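Local atomic coordinates of cystalysin (Treponema denticola, PDB entry 1C7N), a protein that binds pyridoxal-5'-phosphate and belongs to the class I and II aminotransferase family of PLP-dependent enzymes, with two chains in its assembly. Residues F153-L156 against E157-K161; E204-F207 against D208-M211. One frame throughout, in Å; residues are numbered along the deposited sequence.

Contact 1 (153-161) is one short helix on the periphery, its centre about 25 Å from the centre of the chain, while contact 2 (204-211) is a buried run of turns only about 8 Å from it, beside the pyridoxal-5'-phosphate. The two centres lie 26 Å apart and nothing in one touches the other. Both are local, but the chemistry differs: in contact 1 a regular ladder of main-chain bonds carries an amphipathic set of side chains, with Gln-154, Glu-157 and Lys-158 exposed and Leu-156 and Ser-160 buried. Contact 2 has a single direct hydrogen bond between its halves, a bridging water, and side chains that meet pyridoxal-5'-phosphate, neighbouring helices and loops.

Contact 1 (F153-L156 against E157-K161); sequences FQKL and EKLSK. Unlike the reference sequence in segment 153-156: Gln-154 (reference Glu).
Glu-157 N donates to Phe-153 O at 2.8 Å, with an N-H...O angle of 161°, the shortest hydrogen bond between 153-156 and 157-161. The same i to i+4 pattern links Lys-158 N to Gln-154 O, Leu-159 N to Lys-155 O at 2.9 Å, and Ser-160 N to Leu-156 O. Lys-158 CB and Leu-159 CG also lie against one of these acceptors, each 3.3 Å from Lys-155 O. Leu-159 reaches that place because its CG stands beside its own backbone N (chi1 -63°), which lays the start of the side chain back along the preceding turn. Its CD1 then runs alongside the Lys-155 aliphatic chain, 4.2 Å from Lys-155 CG, the two side chains pointing the same way.

Toward the end, Ser-160 OG turns back and donates to Glu-157 O at 2.6 Å. With chi1 at 69° the hydroxyl sits between its own N and carbonyl carbon, within range of that oxygen one turn earlier. Lys-195 of helix 183-195 also bonds to Ser-160 OG, so this buried hydroxyl ties the two helices together.

On the inner side Leu-156 and Leu-159 rest on Ile-117 of strand 115-118 and on Cys-140, and Phe-153 lies on Lys-188 and Ile-189 of helix 183-195. The chemistry is that of an amphipathic helix: four i to i+4 bonds run through it, its apolar side packs on strand 115-118 and helix 183-195, and Gln-154, Glu-157 and Lys-158 are exposed on the other side, with Glu-157 near Lys-195.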
ATOM      1  N   PHE A 153     -14.555  19.682  27.902  1.00 23.32           N
ATOM      2  CA  PHE A 153     -15.905  19.463  27.391  1.00 25.45           C
ATOM      3  C   PHE A 153     -16.692  20.716  27.018  1.00 25.92           C
ATOM      4  O   PHE A 153     -17.406  20.718  26.013  1.00 26.36           O
ATOM      5  CB  PHE A 153     -16.699  18.611  28.381  1.00 25.89           C
ATOM      6  CG  PHE A 153     -16.100  17.252  28.616  1.00 26.35           C
ATOM      7  CD1 PHE A 153     -15.404  16.974  29.789  1.00 25.74           C
ATOM      8  CD2 PHE A 153     -16.216  16.252  27.653  1.00 26.65           C
ATOM      9  CE1 PHE A 153     -14.831  15.720  30.001  1.00 26.68           C
ATOM     10  CE2 PHE A 153     -15.647  14.994  27.854  1.00 26.13           C
ATOM     11  CZ  PHE A 153     -14.952  14.728  29.032  1.00 25.89           C
ATOM     12  N   GLN A 154     -16.570  21.776  27.807  1.00 26.76           N
ATOM     13  CA  GLN A 154     -17.284  23.010  27.504  1.00 27.97           C
ATOM     14  C   GLN A 154     -16.871  23.516  26.124  1.00 27.09           C
ATOM     15  O   GLN A 154     -17.717  23.844  25.290  1.00 26.43           O
ATOM     16  CB  GLN A 154     -16.982  24.085  28.549  1.00 30.51           C
ATOM     17  CG  GLN A 154     -17.295  23.683  29.980  1.00 35.14           C
ATOM     18  CD  GLN A 154     -17.168  24.849  30.944  1.00 37.79           C
ATOM     19  OE1 GLN A 154     -16.158  25.556  30.949  1.00 39.39           O
ATOM     20  NE2 GLN A 154     -18.191  25.052  31.769  1.00 38.97           N
ATOM     21  N   LYS A 155     -15.564  23.580  25.889  1.00 26.39           N
ATOM     22  CA  LYS A 155     -15.046  24.044  24.606  1.00 25.46           C
ATOM     23  C   LYS A 155     -15.427  23.080  23.487  1.00 25.18           C
ATOM     24  O   LYS A 155     -15.785  23.506  22.389  1.00 24.83           O
ATOM     25  CB  LYS A 155     -13.522  24.184  24.662  1.00 25.40           C
ATOM     26  CG  LYS A 155     -12.901  24.588  23.331  1.00 26.04           C
ATOM     27  CD  LYS A 155     -11.380  24.677  23.399  1.00 25.05           C
ATOM     28  CE  LYS A 155     -10.912  25.863  24.233  1.00 23.58           C
ATOM     29  NZ  LYS A 155      -9.432  26.046  24.138  1.00 21.04           N
ATOM     30  N   LEU A 156     -15.352  21.782  23.765  1.00 25.08           N
ATOM     31  CA  LEU A 156     -15.689  20.784  22.757  1.00 24.63           C
ATOM     32  C   LEU A 156     -17.150  20.892  22.328  1.00 25.26           C
ATOM     33  O   LEU A 156     -17.457  20.796  21.139  1.00 24.86           O
ATOM     34  CB  LEU A 156     -15.402  19.371  23.273  1.00 22.97           C
ATOM     35  CG  LEU A 156     -15.722  18.221  22.306  1.00 23.41           C
ATOM     36  CD1 LEU A 156     -14.937  18.394  21.007  1.00 23.23           C
ATOM     37  CD2 LEU A 156     -15.384  16.891  22.959  1.00 22.67           C
ATOM     38  N   GLU A 157     -18.052  21.092  23.286  1.00 26.15           N
ATOM     39  CA  GLU A 157     -19.466  21.207  22.948  1.00 27.38           C
ATOM     40  C   GLU A 157     -19.681  22.463  22.114  1.00 26.87           C
ATOM     41  O   GLU A 157     -20.494  22.477  21.189  1.00 27.09           O
ATOM     42  CB  GLU A 157     -20.340  21.270  24.205  1.00 29.05           C
ATOM     43  CG  GLU A 157     -21.825  21.093  23.891  1.00 32.14           C
ATOM     44  CD  GLU A 157     -22.718  21.177  25.114  1.00 34.24           C
ATOM     45  OE1 GLU A 157     -22.445  20.469  26.106  1.00 35.42           O
ATOM     46  OE2 GLU A 157     -23.704  21.945  25.076  1.00 35.52           O
ATOM     47  N   LYS A 158     -18.944  23.517  22.446  1.00 26.41           N
ATOM     48  CA  LYS A 158     -19.045  24.769  21.716  1.00 26.27           C
ATOM     49  C   LYS A 158     -18.653  24.552  20.258  1.00 26.06           C
ATOM     50  O   LYS A 158     -19.368  24.964  19.348  1.00 25.26           O
ATOM     51  CB  LYS A 158     -18.131  25.823  22.341  1.00 26.87           C
ATOM     52  CG  LYS A 158     -18.165  27.161  21.629  1.00 28.32           C
ATOM     53  CD  LYS A 158     -17.276  28.168  22.329  1.00 30.72           C
ATOM     54  CE  LYS A 158     -17.243  29.491  21.583  1.00 32.58           C
ATOM     55  NZ  LYS A 158     -16.338  30.468  22.256  1.00 33.34           N
ATOM     56  N   LEU A 159     -17.520  23.892  20.044  1.00 25.49           N
ATOM     57  CA  LEU A 159     -17.035  23.633  18.692  1.00 25.56           C
ATOM     58  C   LEU A 159     -17.966  22.741  17.879  1.00 26.20           C
ATOM     59  O   LEU A 159     -18.096  22.917  16.671  1.00 26.05           O
ATOM     60  CB  LEU A 159     -15.643  22.999  18.744  1.00 24.94           C
ATOM     61  CG  LEU A 159     -14.517  23.839  19.355  1.00 24.21           C
ATOM     62  CD1 LEU A 159     -13.270  22.985  19.507  1.00 23.57           C
ATOM     63  CD2 LEU A 159     -14.242  25.053  18.474  1.00 24.17           C
ATOM     64  N   SER A 160     -18.610  21.784  18.538  1.00 27.09           N
ATOM     65  CA  SER A 160     -19.513  20.868  17.853  1.00 28.88           C
ATOM     66  C   SER A 160     -20.739  21.593  17.315  1.00 30.22           C
ATOM     67  O   SER A 160     -21.386  21.129  16.375  1.00 30.44           O
ATOM     68  CB  SER A 160     -19.969  19.753  18.798  1.00 28.93           C
ATOM     69  OG  SER A 160     -20.831  20.262  19.800  1.00 28.52           O
ATOM     70  N   LYS A 161     -21.057  22.733  17.915  1.00 31.33           N
ATOM     71  CA  LYS A 161     -22.209  23.514  17.492  1.00 32.73           C
ATOM     72  C   LYS A 161     -21.915  24.324  16.232  1.00 33.03           C
ATOM     73  O   LYS A 161     -22.834  24.831  15.589  1.00 33.41           O
ATOM     74  CB  LYS A 161     -22.661  24.433  18.630  1.00 33.71           C
ATOM     75  CG  LYS A 161     -23.343  23.690  19.775  1.00 34.76           C
ATOM     76  CD  LYS A 161     -22.933  24.239  21.137  1.00 37.02           C
ATOM     77  CE  LYS A 161     -23.217  25.729  21.273  1.00 38.51           C
ATOM     78  NZ  LYS A 161     -22.692  26.272  22.561  1.00 38.99           N
TER

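Contact 2 (E204-F207 against D208-M211); sequences EIHF and DLIM. With PLP (pyridoxal-5'-phosphate), chain I.
Phe-207 and Asp-208 lie side by side and point the same way, with ring and carboxylate planes 50° apart. Asp-208 OD2 is 3.4 Å from Phe-207 CE2, and the backbone Asp-208 N sits at the ring edge, 3.2 Å from Phe-207 CD2. A chi1 of 75° puts the Phe-207 ring between its own N and carbonyl carbon, which brings the CD2/CE2 edge alongside Asp-208. Both carboxylate oxygens are satisfied: OD2 by Thr-239 and OD1 by Trp-78. The ring of Phe-207 in turn stacks with His-83 of helix 69-83.

His-206 faces elsewhere. The edge of its imidazole is turned to pyridoxal-5'-phosphate, the methyl carbon PLP C2A lying in the ring plane, while Leu-209 CD1 approaches obliquely, 4.4 Å from His-206 CD2. Beside it Ile-205 presents CG2 to the pyridine, 3.7 Å from PLP C2.

Leu-209 N donates to His-206 O at 3.1 Å, well above the carbonyl plane, and closes a type I turn. A water joins Ile-205 O, to which it donates, with Asp-208 N, from which it accepts. Ile-210 CG1 packs 3.6 Å from Phe-207 O.

Two overlapping type I turns, 204-207 and 206-209, thus follow strand 199-203, whose last residue, Asp-203, also belongs to the pocket: a strand-end loop lining the pyridoxal-5'-phosphate site of a PLP-dependent aminotransferase fold.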
ATOM      1  N   GLU A 204      -7.971   4.145  16.983  1.00 11.49           N
ATOM      2  CA  GLU A 204      -7.672   3.315  18.140  1.00 12.99           C
ATOM      3  C   GLU A 204      -6.589   2.290  17.806  1.00 12.51           C
ATOM      4  O   GLU A 204      -6.644   1.138  18.248  1.00 12.11           O
ATOM      5  CB  GLU A 204      -8.959   2.620  18.613  1.00 13.36           C
ATOM      6  CG  GLU A 204     -10.185   3.551  18.572  1.00 13.61           C
ATOM      7  CD  GLU A 204     -11.372   3.061  19.387  1.00 15.55           C
ATOM      8  OE1 GLU A 204     -11.441   1.855  19.708  1.00 14.75           O
ATOM      9  OE2 GLU A 204     -12.255   3.889  19.697  1.00 17.32           O
ATOM     10  N   ILE A 205      -5.591   2.719  17.036  1.00 12.57           N
ATOM     11  CA  ILE A 205      -4.525   1.808  16.650  1.00 12.86           C
ATOM     12  C   ILE A 205      -3.748   1.277  17.849  1.00 13.06           C
ATOM     13  O   ILE A 205      -3.195   0.182  17.789  1.00 13.38           O
ATOM     14  CB  ILE A 205      -3.542   2.456  15.649  1.00 13.46           C
ATOM     15  CG1 ILE A 205      -2.660   1.362  15.044  1.00 12.75           C
ATOM     16  CG2 ILE A 205      -2.687   3.505  16.344  1.00 13.35           C
ATOM     17  CD1 ILE A 205      -1.780   1.819  13.930  1.00 13.70           C
ATOM     18  N   HIS A 206      -3.714   2.046  18.937  1.00 12.35           N
ATOM     19  CA  HIS A 206      -3.009   1.624  20.143  1.00 12.31           C
ATOM     20  C   HIS A 206      -3.923   0.886  21.117  1.00 12.33           C
ATOM     21  O   HIS A 206      -3.544   0.686  22.275  1.00 11.66           O
ATOM     22  CB  HIS A 206      -2.440   2.826  20.905  1.00 11.54           C
ATOM     23  CG  HIS A 206      -1.381   3.589  20.171  1.00 10.64           C
ATOM     24  ND1 HIS A 206      -1.665   4.674  19.369  1.00 11.61           N
ATOM     25  CD2 HIS A 206      -0.034   3.465  20.174  1.00 10.96           C
ATOM     26  CE1 HIS A 206      -0.536   5.190  18.918  1.00 11.02           C
ATOM     27  NE2 HIS A 206       0.469   4.475  19.391  1.00 12.08           N
ATOM     28  N   PHE A 207      -5.109   0.465  20.689  1.00 12.69           N
ATOM     29  CA  PHE A 207      -5.994  -0.162  21.669  1.00 12.76           C
ATOM     30  C   PHE A 207      -5.611  -1.518  22.272  1.00 12.71           C
ATOM     31  O   PHE A 207      -6.275  -1.974  23.201  1.00 11.63           O
ATOM     32  CB  PHE A 207      -7.472  -0.152  21.188  1.00 11.81           C
ATOM     33  CG  PHE A 207      -7.811  -1.144  20.096  1.00 12.69           C
ATOM     34  CD1 PHE A 207      -9.131  -1.254  19.657  1.00 13.42           C
ATOM     35  CD2 PHE A 207      -6.851  -1.960  19.516  1.00 12.66           C
ATOM     36  CE1 PHE A 207      -9.491  -2.161  18.653  1.00 14.12           C
ATOM     37  CE2 PHE A 207      -7.201  -2.872  18.511  1.00 14.23           C
ATOM     38  CZ  PHE A 207      -8.522  -2.971  18.082  1.00 11.72           C
ATOM     39  N   ASP A 208      -4.538  -2.145  21.787  1.00 12.67           N
ATOM     40  CA  ASP A 208      -4.098  -3.420  22.367  1.00 13.05           C
ATOM     41  C   ASP A 208      -2.930  -3.184  23.316  1.00 12.62           C
ATOM     42  O   ASP A 208      -2.509  -4.097  24.028  1.00 13.80           O
ATOM     43  CB  ASP A 208      -3.628  -4.413  21.299  1.00 12.53           C
ATOM     44  CG  ASP A 208      -4.712  -4.775  20.317  1.00 14.28           C
ATOM     45  OD1 ASP A 208      -5.830  -5.110  20.754  1.00 16.58           O
ATOM     46  OD2 ASP A 208      -4.438  -4.736  19.100  1.00 14.20           O
ATOM     47  N   LEU A 209      -2.395  -1.966  23.312  1.00 12.06           N
ATOM     48  CA  LEU A 209      -1.255  -1.622  24.155  1.00 10.67           C
ATOM     49  C   LEU A 209      -1.693  -0.822  25.374  1.00 12.07           C
ATOM     50  O   LEU A 209      -1.455   0.388  25.472  1.00 11.82           O
ATOM     51  CB  LEU A 209      -0.222  -0.841  23.329  1.00 10.29           C
ATOM     52  CG  LEU A 209       0.380  -1.657  22.174  1.00 10.35           C
ATOM     53  CD1 LEU A 209       0.999  -0.740  21.133  1.00  9.41           C
ATOM     54  CD2 LEU A 209       1.409  -2.632  22.714  1.00  8.88           C
ATOM     55  N   ILE A 210      -2.337  -1.522  26.304  1.00 12.26           N
ATOM     56  CA  ILE A 210      -2.847  -0.921  27.533  1.00 13.53           C
ATOM     57  C   ILE A 210      -2.027  -1.391  28.730  1.00 13.48           C
ATOM     58  O   ILE A 210      -1.712  -2.576  28.845  1.00 13.17           O
ATOM     59  CB  ILE A 210      -4.323  -1.323  27.764  1.00 13.97           C
ATOM     60  CG1 ILE A 210      -5.141  -1.057  26.497  1.00 14.99           C
ATOM     61  CG2 ILE A 210      -4.900  -0.553  28.949  1.00 14.89           C
ATOM     62  CD1 ILE A 210      -5.141   0.393  26.049  1.00 14.10           C
ATOM     63  N   MET A 211      -1.675  -0.467  29.620  1.00 13.67           N
ATOM     64  CA  MET A 211      -0.903  -0.833  30.800  1.00 13.48           C
ATOM     65  C   MET A 211      -1.821  -1.511  31.817  1.00 14.35           C
ATOM     66  O   MET A 211      -3.034  -1.288  31.820  1.00 14.01           O
ATOM     67  CB  MET A 211      -0.250   0.404  31.428  1.00 13.92           C
ATOM     68  CG  MET A 211       0.827   1.042  30.566  1.00 14.29           C
ATOM     69  SD  MET A 211       2.146  -0.110  30.124  1.00 17.06           S
ATOM     70  CE  MET A 211       1.704  -0.483  28.422  1.00 14.35           C
TER
HETATM   71  N1  PLP I 400      -2.305   6.722  14.436  1.00 18.15           N
HETATM   72  C2  PLP I 400      -1.564   6.981  15.606  1.00 18.53           C
HETATM   73  C2A PLP I 400      -2.308   7.752  16.681  1.00 17.94           C
HETATM   74  C3  PLP I 400      -0.224   6.392  15.667  1.00 19.11           C
HETATM   75  O3  PLP I 400       0.466   6.767  16.746  1.00 20.43           O
HETATM   76  C4  PLP I 400       0.231   5.574  14.606  1.00 20.03           C
HETATM   77  C4A PLP I 400       1.521   4.888  14.670  1.00 19.47           C
HETATM   78  C5  PLP I 400      -0.679   5.353  13.437  1.00 20.72           C
HETATM   79  C6  PLP I 400      -1.904   5.951  13.373  1.00 18.41           C
HETATM   80  C5A PLP I 400      -0.308   4.192  12.518  1.00 23.70           C
HETATM   81  O4P PLP I 400      -0.124   4.342  11.166  1.00 28.26           O
HETATM   82  P   PLP I 400       0.151   2.927  10.412  1.00 28.09           P
HETATM   83  O1P PLP I 400       0.653   3.370   9.114  1.00 32.15           O
HETATM   84  O2P PLP I 400      -1.172   2.192  10.297  1.00 29.74           O
HETATM   85  O3P PLP I 400       1.140   2.132  11.148  1.00 29.26           O
HETATM   86  O   HOH W   1      -2.417  -1.615  19.792  1.00  8.76           O